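Local coordinates for protein OBCA, Oxalate Biosynthetic Component A (Burkholderia glumae, PDB 4NNB) that is a TIM-barrel protein that holds a magnesium ion and an oxaloacetate ion, at residues S248-I253 with R281-G286. Sequence-based numbering, arbitrary orientation.
Sequences SQRNQI and RGDRHG. With OAA (oxaloacetate ion), chain C.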
loop_
_atom_site.group_PDB
_atom_site.type_symbol
_atom_site.label_atom_id
_atom_site.label_comp_id
_atom_site.label_asym_id
_atom_site.label_seq_id
_atom_site.Cartn_x
_atom_site.Cartn_y
_atom_site.Cartn_z
ATOM N N SER A 248 6.413 -9.750 11.977
ATOM C CA SER A 248 6.970 -9.164 10.758
ATOM C C SER A 248 5.899 -8.801 9.715
ATOM O O SER A 248 6.086 -7.870 8.935
ATOM C CB SER A 248 7.967 -10.127 10.112
ATOM O OG SER A 248 7.291 -11.261 9.564
ATOM N N GLN A 249 4.796 -9.540 9.704
ATOM C CA GLN A 249 3.784 -9.441 8.639
ATOM C C GLN A 249 4.437 -9.515 7.260
ATOM O O GLN A 249 4.001 -8.853 6.313
ATOM C CB GLN A 249 2.965 -8.152 8.773
ATOM C CG GLN A 249 2.421 -7.914 10.185
ATOM C CD GLN A 249 1.480 -6.739 10.233
ATOM O OE1 GLN A 249 0.892 -6.360 9.211
ATOM N NE2 GLN A 249 1.325 -6.146 11.417
ATOM N N ARG A 250 5.485 -10.332 7.168
ATOM C CA ARG A 250 6.350 -10.374 6.000
ATOM C C ARG A 250 5.587 -10.824 4.754
ATOM O O ARG A 250 4.764 -11.742 4.802
ATOM C CB ARG A 250 7.536 -11.311 6.271
ATOM C CG ARG A 250 8.570 -11.353 5.167
ATOM C CD ARG A 250 9.721 -12.325 5.483
ATOM N NE ARG A 250 9.206 -13.611 5.940
ATOM C CZ ARG A 250 8.876 -14.620 5.137
ATOM N NH1 ARG A 250 9.023 -14.512 3.819
ATOM N NH2 ARG A 250 8.402 -15.745 5.652
ATOM N N ASN A 251 5.866 -10.164 3.638
ATOM C CA ASN A 251 5.258 -10.538 2.374
ATOM C C ASN A 251 5.652 -11.957 2.037
ATOM O O ASN A 251 6.831 -12.297 2.090
ATOM C CB ASN A 251 5.732 -9.621 1.259
ATOM C CG ASN A 251 5.054 -9.932 -0.056
ATOM O OD1 ASN A 251 3.828 -9.814 -0.176
ATOM N ND2 ASN A 251 5.840 -10.317 -1.055
ATOM N N GLN A 252 4.662 -12.776 1.698
ATOM C CA GLN A 252 4.882 -14.198 1.457
ATOM C C GLN A 252 3.659 -14.839 0.805
ATOM O O GLN A 252 2.519 -14.657 1.262
ATOM C CB GLN A 252 5.195 -14.906 2.782
ATOM C CG GLN A 252 5.438 -16.390 2.629
ATOM C CD GLN A 252 6.658 -16.664 1.766
ATOM O OE1 GLN A 252 7.751 -16.156 2.035
ATOM N NE2 GLN A 252 6.471 -17.449 0.708
ATOM N N ILE A 253 3.893 -15.580 -0.273
ATOM C CA ILE A 253 2.860 -16.414 -0.858
ATOM C C ILE A 253 2.526 -17.523 0.141
ATOM O O ILE A 253 3.362 -18.377 0.438
ATOM C CB ILE A 253 3.321 -17.027 -2.205
ATOM C CG1 ILE A 253 3.513 -15.924 -3.261
ATOM C CG2 ILE A 253 2.315 -18.068 -2.689
ATOM C CD1 ILE A 253 4.515 -16.286 -4.392
ATOM N N ARG A 281 9.155 -10.193 -3.110
ATOM C CA ARG A 281 9.673 -8.989 -2.467
ATOM C C ARG A 281 9.841 -9.194 -0.962
ATOM O O ARG A 281 8.969 -9.778 -0.297
ATOM C CB ARG A 281 8.744 -7.796 -2.738
ATOM C CG ARG A 281 8.811 -6.692 -1.674
ATOM C CD ARG A 281 9.329 -5.356 -2.188
ATOM N NE ARG A 281 8.269 -4.568 -2.791
ATOM C CZ ARG A 281 8.141 -3.244 -2.703
ATOM N NH1 ARG A 281 9.013 -2.500 -2.035
ATOM N NH2 ARG A 281 7.121 -2.662 -3.304
ATOM N N GLY A 282 10.979 -8.739 -0.446
ATOM C CA GLY A 282 11.299 -8.865 0.966
ATOM C C GLY A 282 11.948 -10.201 1.258
ATOM O O GLY A 282 12.499 -10.418 2.338
ATOM N N ASP A 283 11.889 -11.099 0.283
ATOM C CA ASP A 283 12.288 -12.479 0.495
ATOM C C ASP A 283 13.193 -12.950 -0.630
ATOM O O ASP A 283 12.782 -13.736 -1.488
ATOM C CB ASP A 283 11.044 -13.371 0.593
ATOM C CG ASP A 283 11.372 -14.816 0.913
ATOM O OD1 ASP A 283 12.565 -15.165 1.054
ATOM O OD2 ASP A 283 10.421 -15.619 1.006
ATOM N N ARG A 284 14.429 -12.462 -0.623
ATOM C CA ARG A 284 15.495 -13.040 -1.435
ATOM C C ARG A 284 15.636 -14.547 -1.183
ATOM O O ARG A 284 15.109 -15.072 -0.197
ATOM C CB ARG A 284 16.810 -12.343 -1.107
ATOM C CG ARG A 284 17.043 -12.162 0.389
ATOM C CD ARG A 284 18.394 -11.522 0.658
ATOM N NE ARG A 284 19.412 -12.103 -0.210
ATOM C CZ ARG A 284 20.719 -11.990 -0.015
ATOM N NH1 ARG A 284 21.183 -11.315 1.031
ATOM N NH2 ARG A 284 21.563 -12.559 -0.867
ATOM N N HIS A 285 16.335 -15.229 -2.083
ATOM C CA HIS A 285 16.561 -16.674 -1.993
ATOM C C HIS A 285 15.366 -17.570 -2.352
ATOM O O HIS A 285 15.466 -18.793 -2.261
ATOM C CB HIS A 285 17.147 -17.068 -0.629
ATOM C CG HIS A 285 18.633 -16.917 -0.549
ATOM N ND1 HIS A 285 19.435 -16.878 -1.668
ATOM C CD2 HIS A 285 19.462 -16.801 0.516
ATOM C CE1 HIS A 285 20.699 -16.748 -1.297
ATOM N NE2 HIS A 285 20.740 -16.699 0.021
ATOM N N GLY A 286 14.246 -16.976 -2.756
ATOM C CA GLY A 286 13.118 -17.762 -3.239
ATOM C C GLY A 286 12.734 -17.459 -4.680
ATOM O O GLY A 286 11.667 -17.867 -5.146
HETATM O O1 OAA C . 4.042 -8.838 -8.712
HETATM O O2 OAA C . 2.669 -8.064 -7.079
HETATM O O4 OAA C . 5.993 -4.756 -4.741
HETATM O O5 OAA C . 7.091 -6.608 -5.550
HETATM O O3 OAA C . 3.625 -6.224 -5.331
HETATM C C1 OAA C . 3.808 -8.021 -7.716
HETATM C C2 OAA C . 4.885 -7.032 -7.328
HETATM C C3 OAA C . 4.746 -6.397 -5.963
HETATM C C4 OAA C . 6.009 -5.902 -5.377
HETATM O O HOH W 1 8.635 -16.777 -1.147
#
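Asn251 reaches across to the backbone of Arg281 with its amide nitrogen: ND2 donates to Arg281 O (3.3 Å, N-H...O angle 158°), in the carbonyl plane and on a lone pair, with the acceptor near the plane of the amide. The other end of that amide, OD1, is hydrogen-bonded to ND1 of the magnesium ligand His226, so both polar atoms are used and the flip of the group is set.

Beside it, Asp283 extends toward Arg250 and Gln252. Its CG stands anti to the backbone N (chi1 -176°), which carries the carboxylate out toward strand 250-251. Asp283 CB lies 4.0 Å from Arg250 NH1 and Asp283 CG 3.7 Å from it; at the tip, OD2 of Asp283 forms a salt bridge with that NH1 (3.3 Å), the guanidinium and carboxylate planes standing almost perpendicular. A water donates to OD2 and accepts from Gln252 NE2. Asp283 OD2 also comes within 2.9 Å of Gln252 OE1, a pair of acceptors without a bond; Arg250 NH1, which also donates to Gln252 OE1 (2.7 Å), probably offsets the repulsion. Arg250 NH2 has a further salt bridge to Asp229 on the neighbouring strand 222-229.

Arg281 turns its side chain the other way, bent at chi2 and chi3, and meets the oxaloacetate ion edge-on: NE (3.0 Å) and NH2 (2.8 Å) both donate to O4, while Phe318 makes a cation-pi contact. This joins strand 250-251 to the loop after strand 273-276, which carries Arg281 into the oxaloacetate pocket; ligand sites formed by loops following the parallel strands are characteristic of TIM barrels.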